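PDB 3GIP: N-acyl-D-glutamate deacylase, which hydrolyses the amide bond of N-acyl-D-glutamate, releasing D-glutamate and a carboxylic acid, as a zinc-binding member of the amidohydrolase superfamily. Local coordinates for residues F9-G14 with G454-G459; W81-G86 with A460-Q465; A199-L204 with L234-G239; A228-V233 with L264-R269. One frame throughout, in Å; residues are numbered along the deposited sequence.

Contact 1 of 4, residues F9-G14 with G454-G459; sequences FKITGG and GVLVNG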
loop_
_atom_site.group_PDB
_atom_site.type_symbol
_atom_site.label_atom_id
_atom_site.label_comp_id
_atom_site.label_asym_id
_atom_site.label_seq_id
_atom_site.Cartn_x
_atom_site.Cartn_y
_atom_site.Cartn_z
ATOM N N PHE A 9 -12.546 -23.170 -13.001
ATOM C CA PHE A 9 -11.781 -22.326 -13.906
ATOM C C PHE A 9 -10.467 -23.010 -14.266
ATOM O O PHE A 9 -9.928 -23.797 -13.490
ATOM C CB PHE A 9 -11.469 -20.991 -13.218
ATOM C CG PHE A 9 -11.722 -19.776 -14.072
ATOM C CD1 PHE A 9 -12.705 -18.860 -13.713
ATOM C CD2 PHE A 9 -10.966 -19.532 -15.217
ATOM C CE1 PHE A 9 -12.935 -17.716 -14.476
ATOM C CE2 PHE A 9 -11.188 -18.387 -15.990
ATOM C CZ PHE A 9 -12.175 -17.479 -15.617
ATOM N N LYS A 10 -9.966 -22.729 -15.461
ATOM C CA LYS A 10 -8.684 -23.271 -15.875
ATOM C C LYS A 10 -8.040 -22.247 -16.797
ATOM O O LYS A 10 -8.713 -21.626 -17.619
ATOM C CB LYS A 10 -8.833 -24.630 -16.575
ATOM C CG LYS A 10 -9.390 -24.617 -17.987
ATOM C CD LYS A 10 -9.308 -26.023 -18.572
ATOM C CE LYS A 10 -9.796 -26.087 -20.011
ATOM N NZ LYS A 10 -9.653 -27.464 -20.573
ATOM N N ILE A 11 -6.741 -22.046 -16.616
ATOM C CA ILE A 11 -5.975 -21.100 -17.415
ATOM C C ILE A 11 -4.895 -21.927 -18.093
ATOM O O ILE A 11 -3.975 -22.423 -17.441
ATOM C CB ILE A 11 -5.341 -20.025 -16.520
ATOM C CG1 ILE A 11 -6.438 -19.326 -15.712
ATOM C CG2 ILE A 11 -4.572 -19.025 -17.373
ATOM C CD1 ILE A 11 -5.916 -18.361 -14.670
ATOM N N THR A 12 -5.007 -22.066 -19.408
ATOM C CA THR A 12 -4.079 -22.900 -20.156
ATOM C C THR A 12 -3.152 -22.235 -21.168
ATOM O O THR A 12 -3.362 -21.094 -21.581
ATOM C CB THR A 12 -4.860 -23.995 -20.900
ATOM O OG1 THR A 12 -3.952 -24.798 -21.662
ATOM C CG2 THR A 12 -5.884 -23.363 -21.833
ATOM N N GLY A 13 -2.121 -22.982 -21.556
ATOM C CA GLY A 13 -1.164 -22.524 -22.549
ATOM C C GLY A 13 -0.140 -21.479 -22.152
ATOM O O GLY A 13 0.729 -21.135 -22.956
ATOM N N GLY A 14 -0.218 -20.982 -20.924
ATOM C CA GLY A 14 0.724 -19.961 -20.501
ATOM C C GLY A 14 1.929 -20.460 -19.729
ATOM O O GLY A 14 2.137 -21.666 -19.569
ATOM N N GLY A 454 -6.193 -10.841 -17.489
ATOM C CA GLY A 454 -7.264 -11.265 -16.609
ATOM C C GLY A 454 -6.839 -11.343 -15.163
ATOM O O GLY A 454 -5.658 -11.506 -14.861
ATOM N N VAL A 455 -7.808 -11.225 -14.263
ATOM C CA VAL A 455 -7.526 -11.287 -12.837
ATOM C C VAL A 455 -8.604 -12.070 -12.106
ATOM O O VAL A 455 -9.798 -11.838 -12.306
ATOM C CB VAL A 455 -7.458 -9.880 -12.208
ATOM C CG1 VAL A 455 -7.147 -9.994 -10.720
ATOM C CG2 VAL A 455 -6.397 -9.044 -12.905
ATOM N N LEU A 456 -8.169 -13.004 -11.267
ATOM C CA LEU A 456 -9.083 -13.801 -10.465
ATOM C C LEU A 456 -8.812 -13.489 -9.003
ATOM O O LEU A 456 -7.659 -13.352 -8.588
ATOM C CB LEU A 456 -8.860 -15.301 -10.684
ATOM C CG LEU A 456 -9.051 -15.914 -12.070
ATOM C CD1 LEU A 456 -8.753 -17.411 -11.991
ATOM C CD2 LEU A 456 -10.473 -15.679 -12.556
ATOM N N VAL A 457 -9.881 -13.352 -8.231
ATOM C CA VAL A 457 -9.780 -13.115 -6.801
ATOM C C VAL A 457 -10.537 -14.296 -6.212
ATOM O O VAL A 457 -11.733 -14.455 -6.454
ATOM C CB VAL A 457 -10.459 -11.794 -6.383
ATOM C CG1 VAL A 457 -10.569 -11.719 -4.866
ATOM C CG2 VAL A 457 -9.648 -10.611 -6.901
ATOM N N ASN A 458 -9.828 -15.142 -5.472
ATOM C CA ASN A 458 -10.440 -16.323 -4.876
ATOM C C ASN A 458 -11.188 -17.139 -5.931
ATOM O O ASN A 458 -12.296 -17.631 -5.696
ATOM C CB ASN A 458 -11.371 -15.905 -3.738
ATOM C CG ASN A 458 -10.627 -15.211 -2.614
ATOM O OD1 ASN A 458 -11.040 -14.158 -2.132
ATOM N ND2 ASN A 458 -9.518 -15.806 -2.187
ATOM N N GLY A 459 -10.565 -17.264 -7.099
ATOM C CA GLY A 459 -11.138 -18.037 -8.186
ATOM C C GLY A 459 -12.197 -17.369 -9.045
ATOM O O GLY A 459 -12.620 -17.938 -10.055
#
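L456 reaches from strand 452-457 to both F9 and I11 of strand 7-12. Its CB starts toward the other segment. CG lies anti to the carbonyl carbon (chi1 -61°), and the two methyls then part. CD2 settles over one face of the F9 ring. It stands 4.0 Å from the ring centroid, 22° off the normal, which makes a CH-pi contact. It is displaced toward the rim, and its closest ring atom is F9 CE1, at 3.7 Å. CD1 takes the other partner. It meets I11 CD1 at 4.0 Å, the two side chains reaching toward each other tip to tip.

G459, in the turn after the strand, adds its carbonyl. G459 O lies 3.8 Å from F9 CD1 and approaches the ring obliquely. No hydrogen bond joins the two segments. The strands bond to other neighbours, and the contact is made mainly by side chains. W51 meets the F9 ring edge-to-face and also touches L456 and I11. V428 and V430 pack on I11.

This is a small apolar interface between two beta sheets. It joins strands from near the two ends of the chain, consistent with the beta domain that accompanies the barrel in many amidohydrolases.

Contact 2 of 4, residues W81-G86 with A460-Q465; sequences WKTSQG and AEVFPQ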
loop_
_atom_site.group_PDB
_atom_site.type_symbol
_atom_site.label_atom_id
_atom_site.label_comp_id
_atom_site.label_asym_id
_atom_site.label_seq_id
_atom_site.Cartn_x
_atom_site.Cartn_y
_atom_site.Cartn_z
ATOM N N TRP A 81 -9.015 0.688 -10.080
ATOM C CA TRP A 81 -7.638 1.168 -10.095
ATOM C C TRP A 81 -6.688 0.087 -9.593
ATOM O O TRP A 81 -5.491 0.131 -9.871
ATOM C CB TRP A 81 -7.492 2.451 -9.260
ATOM C CG TRP A 81 -7.937 2.360 -7.821
ATOM C CD1 TRP A 81 -7.146 2.158 -6.726
ATOM C CD2 TRP A 81 -9.275 2.505 -7.328
ATOM N NE1 TRP A 81 -7.908 2.173 -5.579
ATOM C CE2 TRP A 81 -9.219 2.383 -5.923
ATOM C CE3 TRP A 81 -10.516 2.727 -7.941
ATOM C CZ2 TRP A 81 -10.359 2.473 -5.116
ATOM C CZ3 TRP A 81 -11.652 2.817 -7.135
ATOM C CH2 TRP A 81 -11.560 2.690 -5.740
ATOM N N LYS A 82 -7.230 -0.888 -8.865
ATOM C CA LYS A 82 -6.432 -1.997 -8.342
ATOM C C LYS A 82 -6.439 -3.171 -9.314
ATOM O O LYS A 82 -5.391 -3.653 -9.738
ATOM C CB LYS A 82 -6.991 -2.499 -7.006
ATOM C CG LYS A 82 -7.033 -1.487 -5.879
ATOM C CD LYS A 82 -5.652 -1.045 -5.434
ATOM C CE LYS A 82 -5.761 -0.341 -4.092
ATOM N NZ LYS A 82 -4.517 0.352 -3.668
ATOM N N THR A 83 -7.633 -3.634 -9.666
ATOM C CA THR A 83 -7.754 -4.779 -10.554
ATOM C C THR A 83 -7.112 -4.584 -11.923
ATOM O O THR A 83 -6.520 -5.518 -12.471
ATOM C CB THR A 83 -9.233 -5.176 -10.750
ATOM O OG1 THR A 83 -9.921 -4.131 -11.441
ATOM C CG2 THR A 83 -9.904 -5.410 -9.402
ATOM N N SER A 84 -7.216 -3.376 -12.470
ATOM C CA SER A 84 -6.656 -3.091 -13.786
ATOM C C SER A 84 -5.132 -3.150 -13.835
ATOM O O SER A 84 -4.552 -3.158 -14.920
ATOM C CB SER A 84 -7.145 -1.734 -14.298
ATOM O OG SER A 84 -6.635 -0.668 -13.521
ATOM N N GLN A 85 -4.483 -3.176 -12.673
ATOM C CA GLN A 85 -3.029 -3.290 -12.651
ATOM C C GLN A 85 -2.588 -4.613 -12.022
ATOM O O GLN A 85 -1.427 -4.782 -11.638
ATOM C CB GLN A 85 -2.377 -2.090 -11.944
ATOM C CG GLN A 85 -2.760 -1.857 -10.498
ATOM C CD GLN A 85 -1.989 -0.696 -9.891
ATOM O OE1 GLN A 85 -0.757 -0.723 -9.819
ATOM N NE2 GLN A 85 -2.709 0.331 -9.453
ATOM N N GLY A 86 -3.536 -5.547 -11.928
ATOM C CA GLY A 86 -3.256 -6.876 -11.407
ATOM C C GLY A 86 -3.279 -7.135 -9.912
ATOM O O GLY A 86 -2.872 -8.211 -9.480
ATOM N N ALA A 460 -12.632 -16.174 -8.662
ATOM C CA ALA A 460 -13.656 -15.468 -9.428
ATOM C C ALA A 460 -13.068 -14.320 -10.240
ATOM O O ALA A 460 -12.232 -13.564 -9.750
ATOM C CB ALA A 460 -14.732 -14.943 -8.489
ATOM N N GLU A 461 -13.515 -14.186 -11.483
ATOM C CA GLU A 461 -13.024 -13.114 -12.340
ATOM C C GLU A 461 -13.471 -11.736 -11.866
ATOM O O GLU A 461 -14.648 -11.524 -11.566
ATOM C CB GLU A 461 -13.509 -13.307 -13.780
ATOM C CG GLU A 461 -13.093 -12.163 -14.710
ATOM C CD GLU A 461 -13.692 -12.263 -16.103
ATOM O OE1 GLU A 461 -14.319 -13.298 -16.419
ATOM O OE2 GLU A 461 -13.528 -11.303 -16.886
ATOM N N VAL A 462 -12.525 -10.802 -11.785
ATOM C CA VAL A 462 -12.845 -9.431 -11.401
ATOM C C VAL A 462 -12.389 -8.502 -12.520
ATOM O O VAL A 462 -12.808 -7.349 -12.591
ATOM C CB VAL A 462 -12.167 -9.005 -10.080
ATOM C CG1 VAL A 462 -12.737 -9.814 -8.923
ATOM C CG2 VAL A 462 -10.656 -9.183 -10.173
ATOM N N PHE A 463 -11.529 -9.021 -13.390
ATOM C CA PHE A 463 -11.018 -8.267 -14.531
ATOM C C PHE A 463 -10.801 -9.252 -15.677
ATOM O O PHE A 463 -10.292 -10.353 -15.463
ATOM C CB PHE A 463 -9.688 -7.597 -14.180
ATOM C CG PHE A 463 -9.139 -6.735 -15.280
ATOM C CD1 PHE A 463 -9.439 -5.378 -15.336
ATOM C CD2 PHE A 463 -8.352 -7.289 -16.284
ATOM C CE1 PHE A 463 -8.962 -4.585 -16.379
ATOM C CE2 PHE A 463 -7.871 -6.506 -17.333
ATOM C CZ PHE A 463 -8.177 -5.151 -17.379
ATOM N N PRO A 464 -11.150 -8.861 -16.916
ATOM C CA PRO A 464 -11.712 -7.575 -17.342
ATOM C C PRO A 464 -13.172 -7.333 -16.969
ATOM O O PRO A 464 -13.616 -6.188 -16.894
ATOM C CB PRO A 464 -11.503 -7.599 -18.854
ATOM C CG PRO A 464 -11.691 -9.041 -19.178
ATOM C CD PRO A 464 -10.901 -9.730 -18.082
ATOM N N GLN A 465 -13.918 -8.407 -16.737
ATOM C CA GLN A 465 -15.325 -8.279 -16.383
ATOM C C GLN A 465 -15.575 -8.522 -14.898
ATOM O O GLN A 465 -15.470 -9.650 -14.420
ATOM C CB GLN A 465 -16.167 -9.258 -17.205
ATOM C CG GLN A 465 -17.643 -9.232 -16.852
ATOM C CD GLN A 465 -18.264 -7.863 -17.054
ATOM O OE1 GLN A 465 -18.980 -7.360 -16.187
ATOM N NE2 GLN A 465 -17.995 -7.254 -18.205
HETATM O O HOH W 1 -12.343 -4.833 -12.344
#
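T83 and F463 bring the two backbones closest, with their CA atoms 6.2 Å apart. Segment 81-86 is the end of a short helix. A Schellman motif closes it, with G86 at positive phi as the C-prime residue. I87 N bonds to K82 O, and G86 N to T83 O at 3.0 Å. Residues 460-463 form a strand with a classic bulge, where V462 and F463 both face V455. A cis peptide bond precedes P464.

The bulge lets two consecutive residues point toward the helix end. V462 CG2 meets T83 CG2 at 3.9 Å, methyl to methyl, while the F463 ring lies by the backbone of T83 and S84. CG of F463 is anti to its own backbone N (chi1 -177°), which carries the ring along to S84. There F463 CE1 comes 3.8 Å from S84 CA, and T83 O also approaches the ring obliquely.

One water supplies the polar link. It donates to V462 O at 2.6 Å and hydrogen-bonds T83 OG1 at 2.7 Å. S84 OG turns instead to R80 O.

The contact sets a Schellman-capped helix end against a bulged beta hairpin. Strand 87-92, which follows the helix, belongs to the parallel strands of the amidohydrolase barrel.

Contact 3 of 4, residues A199-L204 with L234-G239; sequences AELEGL and LAIGRG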
loop_
_atom_site.group_PDB
_atom_site.type_symbol
_atom_site.label_atom_id
_atom_site.label_comp_id
_atom_site.label_asym_id
_atom_site.label_seq_id
_atom_site.Cartn_x
_atom_site.Cartn_y
_atom_site.Cartn_z
ATOM N N ALA A 199 8.763 5.707 24.266
ATOM C CA ALA A 199 7.965 4.878 25.172
ATOM C C ALA A 199 6.570 4.547 24.647
ATOM O O ALA A 199 6.089 3.421 24.800
ATOM C CB ALA A 199 7.857 5.557 26.539
ATOM N N GLU A 200 5.918 5.529 24.037
ATOM C CA GLU A 200 4.579 5.342 23.494
ATOM C C GLU A 200 4.567 4.339 22.346
ATOM O O GLU A 200 3.746 3.417 22.309
ATOM C CB GLU A 200 4.026 6.685 23.008
ATOM C CG GLU A 200 2.632 6.609 22.403
ATOM C CD GLU A 200 2.095 7.975 22.014
ATOM O OE1 GLU A 200 2.491 8.973 22.654
ATOM O OE2 GLU A 200 1.266 8.051 21.082
ATOM N N LEU A 201 5.489 4.521 21.408
ATOM C CA LEU A 201 5.570 3.646 20.248
ATOM C C LEU A 201 6.017 2.238 20.632
ATOM O O LEU A 201 5.516 1.250 20.089
ATOM C CB LEU A 201 6.520 4.263 19.216
ATOM C CG LEU A 201 6.111 5.686 18.802
ATOM C CD1 LEU A 201 7.143 6.274 17.848
ATOM C CD2 LEU A 201 4.728 5.656 18.154
ATOM N N GLU A 202 6.942 2.148 21.581
ATOM C CA GLU A 202 7.439 0.854 22.033
ATOM C C GLU A 202 6.323 0.075 22.719
ATOM O O GLU A 202 6.232 -1.143 22.580
ATOM C CB GLU A 202 8.615 1.044 22.993
ATOM C CG GLU A 202 9.804 1.744 22.357
ATOM C CD GLU A 202 10.913 2.036 23.347
ATOM O OE1 GLU A 202 10.598 2.357 24.514
ATOM O OE2 GLU A 202 12.097 1.962 22.953
ATOM N N GLY A 203 5.477 0.785 23.463
ATOM C CA GLY A 203 4.372 0.131 24.141
ATOM C C GLY A 203 3.467 -0.568 23.147
ATOM O O GLY A 203 3.067 -1.715 23.353
ATOM N N LEU A 204 3.144 0.120 22.055
ATOM C CA LEU A 204 2.286 -0.457 21.029
ATOM C C LEU A 204 3.018 -1.598 20.327
ATOM O O LEU A 204 2.422 -2.630 20.005
ATOM C CB LEU A 204 1.886 0.619 20.016
ATOM C CG LEU A 204 1.014 1.732 20.608
ATOM C CD1 LEU A 204 0.834 2.860 19.601
ATOM C CD2 LEU A 204 -0.337 1.155 21.009
ATOM N N LEU A 234 13.860 1.496 13.690
ATOM C CA LEU A 234 14.624 0.258 13.813
ATOM C C LEU A 234 14.925 0.014 15.289
ATOM O O LEU A 234 14.946 -1.128 15.745
ATOM C CB LEU A 234 15.933 0.334 13.018
ATOM C CG LEU A 234 15.792 0.269 11.494
ATOM C CD1 LEU A 234 17.176 0.288 10.863
ATOM C CD2 LEU A 234 15.044 -0.995 11.089
ATOM N N ALA A 235 15.144 1.094 16.033
ATOM C CA ALA A 235 15.429 0.989 17.461
ATOM C C ALA A 235 14.229 0.369 18.165
ATOM O O ALA A 235 14.381 -0.427 19.093
ATOM C CB ALA A 235 15.726 2.366 18.039
ATOM N N ILE A 236 13.034 0.740 17.724
ATOM C CA ILE A 236 11.810 0.199 18.300
ATOM C C ILE A 236 11.739 -1.293 17.997
ATOM O O ILE A 236 11.362 -2.093 18.850
ATOM C CB ILE A 236 10.566 0.899 17.711
ATOM C CG1 ILE A 236 10.545 2.364 18.151
ATOM C CG2 ILE A 236 9.298 0.181 18.148
ATOM C CD1 ILE A 236 9.487 3.193 17.467
ATOM N N GLY A 237 12.109 -1.664 16.775
ATOM C CA GLY A 237 12.078 -3.063 16.394
ATOM C C GLY A 237 13.115 -3.903 17.117
ATOM O O GLY A 237 12.830 -5.027 17.523
ATOM N N ARG A 238 14.316 -3.362 17.282
ATOM C CA ARG A 238 15.385 -4.087 17.958
ATOM C C ARG A 238 15.087 -4.270 19.442
ATOM O O ARG A 238 15.408 -5.306 20.027
ATOM C CB ARG A 238 16.718 -3.352 17.784
ATOM C CG ARG A 238 17.195 -3.286 16.338
ATOM C CD ARG A 238 18.534 -2.578 16.204
ATOM N NE ARG A 238 18.516 -1.260 16.828
ATOM C CZ ARG A 238 18.849 -0.129 16.213
ATOM N NH1 ARG A 238 19.231 -0.139 14.941
ATOM N NH2 ARG A 238 18.801 1.017 16.877
ATOM N N GLY A 239 14.464 -3.264 20.045
ATOM C CA GLY A 239 14.149 -3.345 21.458
ATOM C C GLY A 239 12.961 -4.225 21.793
ATOM O O GLY A 239 12.953 -4.885 22.831
#
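I236 packs on L201 and E202, and has more surface buried here than any other residue of the two segments. L201 and E202 share the other side about equally. The CA atoms of E202 and I236 are 5.8 Å apart, a close approach of the backbones.

The I236 side chain leaves its helix to one side, but its end comes nearer to helix 198-210. CG1 is anti to the carbonyl carbon (chi1 -67°), and the chain runs on extended to CD1. This terminal methyl does most of the touching. It lies 3.6 Å from L201 CB and 3.9 Å from L201 CD1, so it rests against both the base and one branch of the leucine. The two side chains pass each other at a slant.

L201 points toward helix 226-240 and is buried. Its other neighbours include H146 of helix 146-153 and A196 in the loop before its own helix.

E202 lies at the border of the contact. Its aliphatic part passes I236, with E202 CG 4.3 Å from I236 CG1. It makes no hydrogen bond to segment 234-239. The contact is thus carried by carbon atoms, beside a partly exposed glutamate.

Helices 198-210 and 226-240 are separated in sequence by strand 214-218, one of the parallel barrel strands. Such packing between successive outer helices belongs to the TIM-barrel fold of the amidohydrolase family.

Contact 4 of 4, residues A228-V233 with L264-R269; sequences AAVEEV and LANIDR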
loop_
_atom_site.group_PDB
_atom_site.type_symbol
_atom_site.label_atom_id
_atom_site.label_comp_id
_atom_site.label_asym_id
_atom_site.label_seq_id
_atom_site.Cartn_x
_atom_site.Cartn_y
_atom_site.Cartn_z
ATOM N N ALA A 228 18.019 9.506 10.617
ATOM C CA ALA A 228 17.598 9.455 12.013
ATOM C C ALA A 228 16.210 8.823 12.115
ATOM O O ALA A 228 15.918 8.088 13.060
ATOM C CB ALA A 228 17.574 10.861 12.600
ATOM N N ALA A 229 15.360 9.109 11.131
ATOM C CA ALA A 229 13.998 8.581 11.111
ATOM C C ALA A 229 13.969 7.062 10.971
ATOM O O ALA A 229 13.172 6.388 11.623
ATOM C CB ALA A 229 13.207 9.229 9.984
ATOM N N VAL A 230 14.829 6.521 10.116
ATOM C CA VAL A 230 14.890 5.076 9.942
ATOM C C VAL A 230 15.446 4.446 11.219
ATOM O O VAL A 230 14.942 3.426 11.687
ATOM C CB VAL A 230 15.783 4.691 8.734
ATOM C CG1 VAL A 230 16.093 3.197 8.753
ATOM C CG2 VAL A 230 15.069 5.053 7.438
ATOM N N GLU A 231 16.486 5.057 11.780
ATOM C CA GLU A 231 17.091 4.554 13.011
ATOM C C GLU A 231 16.057 4.515 14.135
ATOM O O GLU A 231 16.043 3.586 14.942
ATOM C CB GLU A 231 18.274 5.447 13.413
ATOM C CG GLU A 231 18.838 5.213 14.821
ATOM C CD GLU A 231 19.320 3.790 15.061
ATOM O OE1 GLU A 231 19.587 3.064 14.078
ATOM O OE2 GLU A 231 19.446 3.400 16.246
ATOM N N GLU A 232 15.186 5.518 14.176
ATOM C CA GLU A 232 14.158 5.588 15.210
ATOM C C GLU A 232 13.224 4.379 15.199
ATOM O O GLU A 232 12.938 3.800 16.249
ATOM C CB GLU A 232 13.334 6.875 15.060
ATOM C CG GLU A 232 12.101 6.928 15.961
ATOM C CD GLU A 232 11.371 8.255 15.896
ATOM O OE1 GLU A 232 11.442 8.928 14.847
ATOM O OE2 GLU A 232 10.708 8.623 16.893
ATOM N N VAL A 233 12.746 3.993 14.021
ATOM C CA VAL A 233 11.843 2.851 13.950
ATOM C C VAL A 233 12.583 1.520 14.064
ATOM O O VAL A 233 12.004 0.521 14.490
ATOM C CB VAL A 233 10.979 2.875 12.662
ATOM C CG1 VAL A 233 10.096 4.112 12.662
ATOM C CG2 VAL A 233 11.858 2.840 11.426
ATOM N N LEU A 264 19.577 1.785 4.164
ATOM C CA LEU A 264 19.481 0.372 3.823
ATOM C C LEU A 264 20.550 -0.423 4.569
ATOM O O LEU A 264 20.343 -1.589 4.906
ATOM C CB LEU A 264 19.629 0.180 2.312
ATOM C CG LEU A 264 18.479 0.776 1.492
ATOM C CD1 LEU A 264 18.795 0.647 0.007
ATOM C CD2 LEU A 264 17.172 0.067 1.833
ATOM N N ALA A 265 21.691 0.208 4.828
ATOM C CA ALA A 265 22.767 -0.456 5.556
ATOM C C ALA A 265 22.306 -0.677 6.993
ATOM O O ALA A 265 22.596 -1.709 7.602
ATOM C CB ALA A 265 24.033 0.400 5.533
ATOM N N ASN A 266 21.571 0.296 7.522
ATOM C CA ASN A 266 21.060 0.219 8.886
ATOM C C ASN A 266 20.005 -0.879 8.942
ATOM O O ASN A 266 19.966 -1.682 9.878
ATOM C CB ASN A 266 20.452 1.565 9.282
ATOM C CG ASN A 266 20.319 1.729 10.781
ATOM O OD1 ASN A 266 20.662 0.831 11.549
ATOM N ND2 ASN A 266 19.820 2.885 11.206
ATOM N N ILE A 267 19.152 -0.911 7.926
ATOM C CA ILE A 267 18.109 -1.924 7.831
ATOM C C ILE A 267 18.764 -3.303 7.783
ATOM O O ILE A 267 18.318 -4.238 8.447
ATOM C CB ILE A 267 17.253 -1.685 6.569
ATOM C CG1 ILE A 267 16.352 -0.467 6.803
ATOM C CG2 ILE A 267 16.444 -2.926 6.223
ATOM C CD1 ILE A 267 15.560 -0.023 5.589
ATOM N N ASP A 268 19.836 -3.426 7.007
ATOM C CA ASP A 268 20.541 -4.697 6.905
ATOM C C ASP A 268 21.131 -5.117 8.245
ATOM O O ASP A 268 21.088 -6.294 8.599
ATOM C CB ASP A 268 21.646 -4.616 5.848
ATOM C CG ASP A 268 21.100 -4.655 4.433
ATOM O OD1 ASP A 268 19.914 -5.014 4.258
ATOM O OD2 ASP A 268 21.859 -4.347 3.490
ATOM N N ARG A 269 21.681 -4.166 8.995
ATOM C CA ARG A 269 22.256 -4.497 10.295
ATOM C C ARG A 269 21.174 -5.024 11.231
ATOM O O ARG A 269 21.416 -5.936 12.023
ATOM C CB ARG A 269 22.936 -3.274 10.922
ATOM C CG ARG A 269 24.237 -2.867 10.239
ATOM C CD ARG A 269 25.046 -1.897 11.099
ATOM N NE ARG A 269 24.445 -0.567 11.189
ATOM C CZ ARG A 269 24.479 0.341 10.217
ATOM N NH1 ARG A 269 25.085 0.067 9.069
ATOM N NH2 ARG A 269 23.911 1.527 10.394
#
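E231 and N266 form the polar half of this contact, and V230 and I267 the apolar half. The two helical segments run nearly parallel, 14° apart, with their axes 9.9 Å from each other at closest approach.

A single hydrogen bond crosses the interface. N266 ND2 donates to E231 OE1 at 2.9 Å, with a nearly straight N-H...O angle of 170°. The oxygen receives it on its anti lone pair, the one away from OE2. The carboxylate and amide planes are almost coplanar, and the acceptor sits in the plane of the amide. E231 reaches this position because its chain bends at chi2 (58°), which swings the carboxylate toward helix 260-272. Its other oxygen, OE2, is salt-bridged to R238, about two turns further along the same helix.

The apolar contact is a single touch. V230 CG1 meets I267 CG1 at 4.2 Å, the side chains crossing at about a right angle. I219 and H249 also touch V230, and V277 of strand 277-281 touches I267, so this part faces the inner side of the helical layer.

The E231 carboxylate therefore has a different partner for each oxygen. R238 would be expected to favour its charged form, and the straight amide bond further restricts its rotation. One glutamate thereby accepts from R238 of its own helix and from an uncharged amide on the next.

Overall arrangement
The four contacts fall into two pairs on opposite sides of the chain's centre. Contacts 1 and 2 have centres 12 Å apart and meet through adjacent strands 452-457 and 460-463. V455 N to F463 O (2.9 Å) and V462 N to V455 O (3.0 Å) are probable hydrogen bonds between them. Contacts 3 and 4 share helix 226-240, with centres 13 Å apart, and L234 CD1 of contact 3 packs on N266 CG of contact 4 at 3.5 Å. Centres in different pairs are 36 to 42 Å apart. The zinc ion is bound by C95, H218 and H248. The V230 side chain of contact 4 lies about 13 Å from it, so that contact is outside the metal's first shell.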